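Local atomic coordinates of phosphodiesterase (Salpingoeca rosetta, PDB entry 7D7P), a protein that belongs to the phosphodiesterases of the HD clan, with an all-helical fold that holds a zinc ion and a magnesium ion. Residues L121-T124 with S125-E129; E129-E133 with V134-A138; A208-I211 with N212-N216. All blocks are in the same frame, centred on the assembly; numbering follows the deposited sequence.

Overall arrangement
The three contacts are local and follow one another along the chain. Contact 1 lies at the C-terminal end of helix 109-126. Contact 2 covers the loop after it and the start of helix 133-145, and shares Glu129 with contact 1. Their centres are about 10 Å apart. Leu123 CD1 lies 3.7 Å from Leu136 CD1, so the two helices pack directly. Contact 3 is on helix 200-215, with its centre about 14 Å from that of contact 2. Ala138 CB and Val209 CG1 join these two at 3.7 Å. Contacts 1 and 3 do not touch. Helix 133-145 therefore links the other two helices and leads on to the zinc ligands His146 and Asp147.

Contact 1: residues L121-T124 with S125-E129; sequences LLLT and SVATE
At the C-terminal end of helix 109-126, Val126 N bonds to Leu122 O at 3.2 Å, and Ala127 N follows with Leu123 O at 2.9 Å. Ser125 adds a side-chain bond to this turn. Its OG donates to Leu121 O over 2.7 Å, one turn back, and meets that oxygen 29° off the carbonyl plane. The hydroxyl is folded back beside its own backbone N, with OG anti to the carbonyl carbon (chi1 -57°), which turns it back to this oxygen, beyond the end of the C=O. Ser125 N also reaches Leu121 O, but weakly; the hydroxyl gives that oxygen a second donor.

The CD2 branch of Leu123 makes an apolar contact with Ala127 CB at 3.9 Å. The methyl CG2 of Thr128 lies beside Thr124 O at 3.2 Å. Thr128 OG1 lies between the backbone N and the carbonyl carbon (chi1 61°) and faces a water, to which it is hydrogen-bonded at 2.6 Å. This water donates a weak bond to Thr124 O. Thr124 OG1 itself bonds back to Tyr120 O.

Leu122 and Val126 pack on helix 245-260, and Leu123 also meets Met139 of helix 133-145. Backbone bonds, a serine hydroxyl and a water bridge together make up this C-terminal helix end, which packs into the all-helical phosphodiesterase fold.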
loop_
_atom_site.group_PDB
_atom_site.type_symbol
_atom_site.label_atom_id
_atom_site.label_comp_id
_atom_site.label_asym_id
_atom_site.label_seq_id
_atom_site.Cartn_x
_atom_site.Cartn_y
_atom_site.Cartn_z
ATOM N N LEU A 121 -15.227 21.754 -8.899
ATOM C CA LEU A 121 -14.407 21.080 -9.902
ATOM C C LEU A 121 -14.936 19.681 -10.197
ATOM O O LEU A 121 -14.995 19.267 -11.361
ATOM C CB LEU A 121 -12.950 21.008 -9.437
ATOM C CG LEU A 121 -12.172 22.318 -9.278
ATOM C CD1 LEU A 121 -10.832 22.055 -8.606
ATOM C CD2 LEU A 121 -11.970 23.007 -10.620
ATOM N N LEU A 122 -15.334 18.944 -9.157
ATOM C CA LEU A 122 -15.772 17.563 -9.345
ATOM C C LEU A 122 -17.100 17.493 -10.091
ATOM O O LEU A 122 -17.270 16.655 -10.984
ATOM C CB LEU A 122 -15.879 16.862 -7.990
ATOM C CG LEU A 122 -14.560 16.558 -7.275
ATOM C CD1 LEU A 122 -14.808 16.210 -5.816
ATOM C CD2 LEU A 122 -13.820 15.429 -7.975
ATOM N N LEU A 123 -18.053 18.361 -9.739
ATOM C CA LEU A 123 -19.357 18.327 -10.394
ATOM C C LEU A 123 -19.254 18.756 -11.851
ATOM O O LEU A 123 -19.936 18.199 -12.718
ATOM C CB LEU A 123 -20.351 19.217 -9.647
ATOM C CG LEU A 123 -20.718 18.828 -8.215
ATOM C CD1 LEU A 123 -21.701 19.837 -7.644
ATOM C CD2 LEU A 123 -21.284 17.415 -8.150
ATOM N N THR A 124 -18.413 19.752 -12.137
ATOM C CA THR A 124 -18.204 20.168 -13.517
ATOM C C THR A 124 -17.598 19.045 -14.347
ATOM O O THR A 124 -17.897 18.922 -15.541
ATOM C CB THR A 124 -17.308 21.409 -13.559
ATOM O OG1 THR A 124 -17.900 22.454 -12.776
ATOM C CG2 THR A 124 -17.123 21.899 -14.987
ATOM N N SER A 125 -16.775 18.198 -13.728
ATOM C CA SER A 125 -16.069 17.164 -14.475
ATOM C C SER A 125 -16.961 15.970 -14.806
ATOM O O SER A 125 -16.836 15.394 -15.892
ATOM C CB SER A 125 -14.834 16.705 -13.694
ATOM O OG SER A 125 -13.973 17.796 -13.418
ATOM N N VAL A 126 -17.843 15.566 -13.893
ATOM C CA VAL A 126 -18.546 14.289 -14.059
ATOM C C VAL A 126 -20.059 14.392 -13.931
ATOM O O VAL A 126 -20.760 13.441 -14.323
ATOM C CB VAL A 126 -18.006 13.238 -13.064
ATOM C CG1 VAL A 126 -16.506 13.053 -13.223
ATOM C CG2 VAL A 126 -18.360 13.621 -11.635
ATOM N N ALA A 127 -20.635 15.469 -13.401
ATOM C CA ALA A 127 -22.048 15.475 -13.036
ATOM C C ALA A 127 -22.924 16.346 -13.928
ATOM O O ALA A 127 -24.132 16.424 -13.686
ATOM C CB ALA A 127 -22.214 15.923 -11.578
ATOM N N THR A 128 -22.363 16.983 -14.958
ATOM C CA THR A 128 -23.126 17.962 -15.728
ATOM C C THR A 128 -24.369 17.375 -16.388
ATOM O O THR A 128 -25.299 18.127 -16.703
ATOM C CB THR A 128 -22.248 18.600 -16.808
ATOM O OG1 THR A 128 -21.782 17.586 -17.707
ATOM C CG2 THR A 128 -21.060 19.306 -16.181
ATOM N N GLU A 129 -24.421 16.061 -16.602
ATOM C CA GLU A 129 -25.496 15.470 -17.387
ATOM C C GLU A 129 -26.497 14.666 -16.566
ATOM O O GLU A 129 -27.430 14.100 -17.145
ATOM C CB GLU A 129 -24.910 14.596 -18.503
ATOM C CG GLU A 129 -24.200 15.399 -19.591
ATOM C CD GLU A 129 -24.274 14.740 -20.957
ATOM O OE1 GLU A 129 -24.824 13.623 -21.052
ATOM O OE2 GLU A 129 -23.778 15.341 -21.935
HETATM O O HOH W 1 -19.790 16.344 -16.504
#

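Contact 2: residues E129-E133 with V134-A138; sequences EFITE and VELLA
Thr132 and Glu135 bond to each other twice, each side chain serving the other's backbone. Thr132 OG1 accepts from Glu135 N at 3.1 Å, and the N-H points almost straight at it (166°). In return Glu135 OE1 accepts from Thr132 N at 3.2 Å. That bond is also nearly straight at the hydrogen, but the donor stands above the carboxylate plane, 43° out of it. The threonine hydroxyl sits between its own backbone N and carbonyl carbon (chi1 79°), which turns it to the incoming N-H. The Glu135 chain is extended beyond CG and crosses over the threonine, with OE1 3.4 Å from the methyl Thr132 CG2.

Backbone bonds continue the turn. Leu136 N reaches Thr132 O at 2.9 Å, and Leu137 N reaches Glu133 O at 3.2 Å. The side chain of Ile131 runs antiparallel to that of Glu135, with Ile131 CG1 3.7 Å from Glu135 CB, and Ile131 CD1 ends against Leu136 CA at 3.7 Å.

The next shell holds the buried carboxylate in place. Arg248 of helix 245-260 makes a salt bridge to Glu135 OE1, and Arg205 of helix 200-215 makes one to OE2. Both oxygens are thus held, and the two arginines would probably favour the ionised acid. Glu133 turns to another partner, as its OE1 accepts from Ala40 N.

Val134 packs on Leu206 of helix 200-215, while Ile131 meets Leu252 of helix 245-260. The paired bonds of Thr132, at the N-cap position, and Glu135 are a capping box that closes the first turn of helix 133-145.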
loop_
_atom_site.group_PDB
_atom_site.type_symbol
_atom_site.label_atom_id
_atom_site.label_comp_id
_atom_site.label_asym_id
_atom_site.label_seq_id
_atom_site.Cartn_x
_atom_site.Cartn_y
_atom_site.Cartn_z
ATOM N N GLU A 129 -24.421 16.061 -16.602
ATOM C CA GLU A 129 -25.496 15.470 -17.387
ATOM C C GLU A 129 -26.497 14.666 -16.566
ATOM O O GLU A 129 -27.430 14.100 -17.145
ATOM C CB GLU A 129 -24.910 14.596 -18.503
ATOM C CG GLU A 129 -24.200 15.399 -19.591
ATOM C CD GLU A 129 -24.274 14.740 -20.957
ATOM O OE1 GLU A 129 -24.824 13.623 -21.052
ATOM O OE2 GLU A 129 -23.778 15.341 -21.935
ATOM N N PHE A 130 -26.347 14.597 -15.242
ATOM C CA PHE A 130 -27.376 13.973 -14.416
ATOM C C PHE A 130 -27.789 14.780 -13.194
ATOM O O PHE A 130 -28.921 14.601 -12.728
ATOM C CB PHE A 130 -26.951 12.560 -13.971
ATOM C CG PHE A 130 -25.655 12.502 -13.199
ATOM C CD1 PHE A 130 -25.623 12.775 -11.840
ATOM C CD2 PHE A 130 -24.479 12.125 -13.827
ATOM C CE1 PHE A 130 -24.436 12.704 -11.130
ATOM C CE2 PHE A 130 -23.290 12.050 -13.121
ATOM C CZ PHE A 130 -23.269 12.340 -11.771
ATOM N N ILE A 131 -26.941 15.665 -12.667
ATOM C CA ILE A 131 -27.334 16.466 -11.513
ATOM C C ILE A 131 -28.413 17.461 -11.925
ATOM O O ILE A 131 -28.400 17.998 -13.042
ATOM C CB ILE A 131 -26.116 17.178 -10.896
ATOM C CG1 ILE A 131 -26.437 17.652 -9.476
ATOM C CG2 ILE A 131 -25.669 18.360 -11.747
ATOM C CD1 ILE A 131 -25.262 18.292 -8.763
ATOM N N THR A 132 -29.367 17.695 -11.031
ATOM C CA THR A 132 -30.415 18.670 -11.284
ATOM C C THR A 132 -29.990 20.047 -10.784
ATOM O O THR A 132 -29.016 20.201 -10.044
ATOM C CB THR A 132 -31.729 18.249 -10.622
ATOM O OG1 THR A 132 -31.686 18.566 -9.224
ATOM C CG2 THR A 132 -31.963 16.754 -10.799
ATOM N N GLU A 133 -30.751 21.061 -11.201
ATOM C CA GLU A 133 -30.448 22.433 -10.805
ATOM C C GLU A 133 -30.556 22.612 -9.297
ATOM O O GLU A 133 -29.714 23.278 -8.683
ATOM C CB GLU A 133 -31.385 23.401 -11.526
ATOM C CG GLU A 133 -30.869 24.824 -11.588
ATOM C CD GLU A 133 -29.664 24.958 -12.492
ATOM O OE1 GLU A 133 -29.650 24.315 -13.564
ATOM O OE2 GLU A 133 -28.730 25.705 -12.132
ATOM N N VAL A 134 -31.586 22.028 -8.683
ATOM C CA VAL A 134 -31.758 22.162 -7.240
ATOM C C VAL A 134 -30.644 21.429 -6.500
ATOM O O VAL A 134 -30.095 21.941 -5.516
ATOM C CB VAL A 134 -33.154 21.665 -6.820
ATOM C CG1 VAL A 134 -33.234 21.499 -5.308
ATOM C CG2 VAL A 134 -34.230 22.625 -7.306
ATOM N N GLU A 135 -30.278 20.232 -6.969
ATOM C CA GLU A 135 -29.200 19.484 -6.329
ATOM C C GLU A 135 -27.858 20.195 -6.475
ATOM O O GLU A 135 -27.007 20.091 -5.586
ATOM C CB GLU A 135 -29.122 18.070 -6.909
ATOM C CG GLU A 135 -30.328 17.197 -6.578
ATOM C CD GLU A 135 -30.436 15.976 -7.473
ATOM O OE1 GLU A 135 -29.664 15.877 -8.452
ATOM O OE2 GLU A 135 -31.302 15.117 -7.200
ATOM N N LEU A 136 -27.654 20.919 -7.576
ATOM C CA LEU A 136 -26.421 21.682 -7.740
ATOM C C LEU A 136 -26.325 22.792 -6.703
ATOM O O LEU A 136 -25.283 22.965 -6.058
ATOM C CB LEU A 136 -26.341 22.258 -9.155
ATOM C CG LEU A 136 -25.124 23.129 -9.465
ATOM C CD1 LEU A 136 -23.836 22.330 -9.328
ATOM C CD2 LEU A 136 -25.242 23.739 -10.859
ATOM N N LEU A 137 -27.407 23.558 -6.531
ATOM C CA LEU A 137 -27.437 24.579 -5.489
ATOM C C LEU A 137 -27.240 23.962 -4.111
ATOM O O LEU A 137 -26.548 24.534 -3.261
ATOM C CB LEU A 137 -28.756 25.350 -5.550
ATOM C CG LEU A 137 -29.032 26.366 -4.440
ATOM C CD1 LEU A 137 -28.025 27.508 -4.488
ATOM C CD2 LEU A 137 -30.458 26.896 -4.536
ATOM N N ALA A 138 -27.833 22.787 -3.875
ATOM C CA ALA A 138 -27.682 22.124 -2.584
ATOM C C ALA A 138 -26.241 21.695 -2.330
ATOM O O ALA A 138 -25.780 21.731 -1.183
ATOM C CB ALA A 138 -28.610 20.912 -2.502
#

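Contact 3: residues A208-I211 with N212-N216; sequences AVII and NCILN
Ile211 and Leu215 run alongside each other in the same direction, and meet through branches rather than along their whole lengths. Ile211 CG2 meets Leu215 CD1 at 3.8 Å. Ile210 and Ile214 repeat this arrangement on the next row, with Ile210 CG2 against Ile214 CD1 at 3.7 Å. In both isoleucines of the first turn the CG2 methyl is the branch placed anti to the backbone N. It leans towards the following turn, as seen for Ile210 (chi1 -70°), while CG1 is anti to the carbonyl carbon. A looser pair is Val209 and Cys213. Val209 CG1 stays 4.2 Å from Cys213 SG, and the sulfur lies nearer to Val209 O, at 3.3 Å.

All these pairs are four residues apart, the spacing of a regular alpha helix. Helix 200-215 uses its rows to meet several neighbours of the all-helical phosphodiesterase fold. Ile210 and Ile211 pack on Phe184 of helix 174-187. Cys213 meets Met139 of helix 133-145 and Leu256 of helix 245-260. The side chain of Ile214 is about 7 Å from the magnesium ion and about 9 Å from the zinc ion, so this end of the helix lies near the metals.

Backbone bonds set the rows in register, from Asn212 N to Ala208 O up to Leu215 N to Ile211 O. Asn212 O then takes two donors from one residue. Asn216 N reaches it at 3.0 Å and Asn216 ND2 at 2.9 Å, from opposite faces of the carbonyl plane. The amide donor stands 36° above that plane, while the oxygen lies near the plane of the Asn216 amide. Lys225 NZ donates to Asn216 OD1, so both ends of this amide are held.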
loop_
_atom_site.group_PDB
_atom_site.type_symbol
_atom_site.label_atom_id
_atom_site.label_comp_id
_atom_site.label_asym_id
_atom_site.label_seq_id
_atom_site.Cartn_x
_atom_site.Cartn_y
_atom_site.Cartn_z
ATOM N N ALA A 208 -32.955 17.366 1.717
ATOM C CA ALA A 208 -32.535 15.970 1.782
ATOM C C ALA A 208 -31.109 15.793 1.273
ATOM O O ALA A 208 -30.340 15.001 1.829
ATOM C CB ALA A 208 -33.501 15.095 0.985
ATOM N N VAL A 209 -30.741 16.525 0.220
ATOM C CA VAL A 209 -29.397 16.404 -0.337
ATOM C C VAL A 209 -28.361 16.952 0.638
ATOM O O VAL A 209 -27.306 16.342 0.848
ATOM C CB VAL A 209 -29.322 17.110 -1.704
ATOM C CG1 VAL A 209 -27.876 17.290 -2.134
ATOM C CG2 VAL A 209 -30.093 16.321 -2.753
ATOM N N ILE A 210 -28.644 18.104 1.252
ATOM C CA ILE A 210 -27.695 18.713 2.180
ATOM C C ILE A 210 -27.495 17.824 3.402
ATOM O O ILE A 210 -26.362 17.597 3.843
ATOM C CB ILE A 210 -28.165 20.123 2.579
ATOM C CG1 ILE A 210 -28.034 21.086 1.396
ATOM C CG2 ILE A 210 -27.375 20.630 3.781
ATOM C CD1 ILE A 210 -28.700 22.429 1.624
ATOM N N ILE A 211 -28.591 17.310 3.967
ATOM C CA ILE A 211 -28.494 16.467 5.157
ATOM C C ILE A 211 -27.680 15.214 4.857
ATOM O O ILE A 211 -26.725 14.884 5.572
ATOM C CB ILE A 211 -29.895 16.115 5.687
ATOM C CG1 ILE A 211 -30.566 17.346 6.305
ATOM C CG2 ILE A 211 -29.811 14.977 6.706
ATOM C CD1 ILE A 211 -32.049 17.153 6.597
ATOM N N ASN A 212 -28.041 14.501 3.785
ATOM C CA ASN A 212 -27.379 13.237 3.480
ATOM C C ASN A 212 -25.906 13.442 3.152
ATOM O O ASN A 212 -25.059 12.638 3.554
ATOM C CB ASN A 212 -28.089 12.532 2.322
ATOM C CG ASN A 212 -27.504 11.161 2.028
ATOM O OD1 ASN A 212 -26.678 11.002 1.129
ATOM N ND2 ASN A 212 -27.931 10.160 2.791
ATOM N N CYS A 213 -25.576 14.512 2.428
ATOM C CA CYS A 213 -24.188 14.709 2.024
ATOM C C CYS A 213 -23.319 15.132 3.202
ATOM O O CYS A 213 -22.186 14.656 3.338
ATOM C CB CYS A 213 -24.109 15.723 0.882
ATOM S SG CYS A 213 -24.669 15.047 -0.711
ATOM N N ILE A 214 -23.832 16.009 4.073
ATOM C CA ILE A 214 -23.048 16.421 5.236
ATOM C C ILE A 214 -22.879 15.261 6.212
ATOM O O ILE A 214 -21.787 15.046 6.757
ATOM C CB ILE A 214 -23.691 17.645 5.914
ATOM C CG1 ILE A 214 -23.514 18.890 5.042
ATOM C CG2 ILE A 214 -23.083 17.880 7.295
ATOM C CD1 ILE A 214 -24.178 20.136 5.603
ATOM N N LEU A 215 -23.946 14.493 6.449
ATOM C CA LEU A 215 -23.841 13.347 7.346
ATOM C C LEU A 215 -22.884 12.295 6.804
ATOM O O LEU A 215 -22.263 11.560 7.581
ATOM C CB LEU A 215 -25.220 12.729 7.588
ATOM C CG LEU A 215 -26.170 13.477 8.526
ATOM C CD1 LEU A 215 -27.496 12.742 8.638
ATOM C CD2 LEU A 215 -25.544 13.665 9.901
ATOM N N ASN A 216 -22.745 12.209 5.482
ATOM C CA ASN A 216 -21.813 11.262 4.885
ATOM C C ASN A 216 -20.377 11.773 4.856
ATOM O O ASN A 216 -19.493 11.052 4.379
ATOM C CB ASN A 216 -22.268 10.891 3.472
ATOM C CG ASN A 216 -23.155 9.658 3.458
ATOM O OD1 ASN A 216 -22.680 8.537 3.638
ATOM N ND2 ASN A 216 -24.453 9.863 3.259
#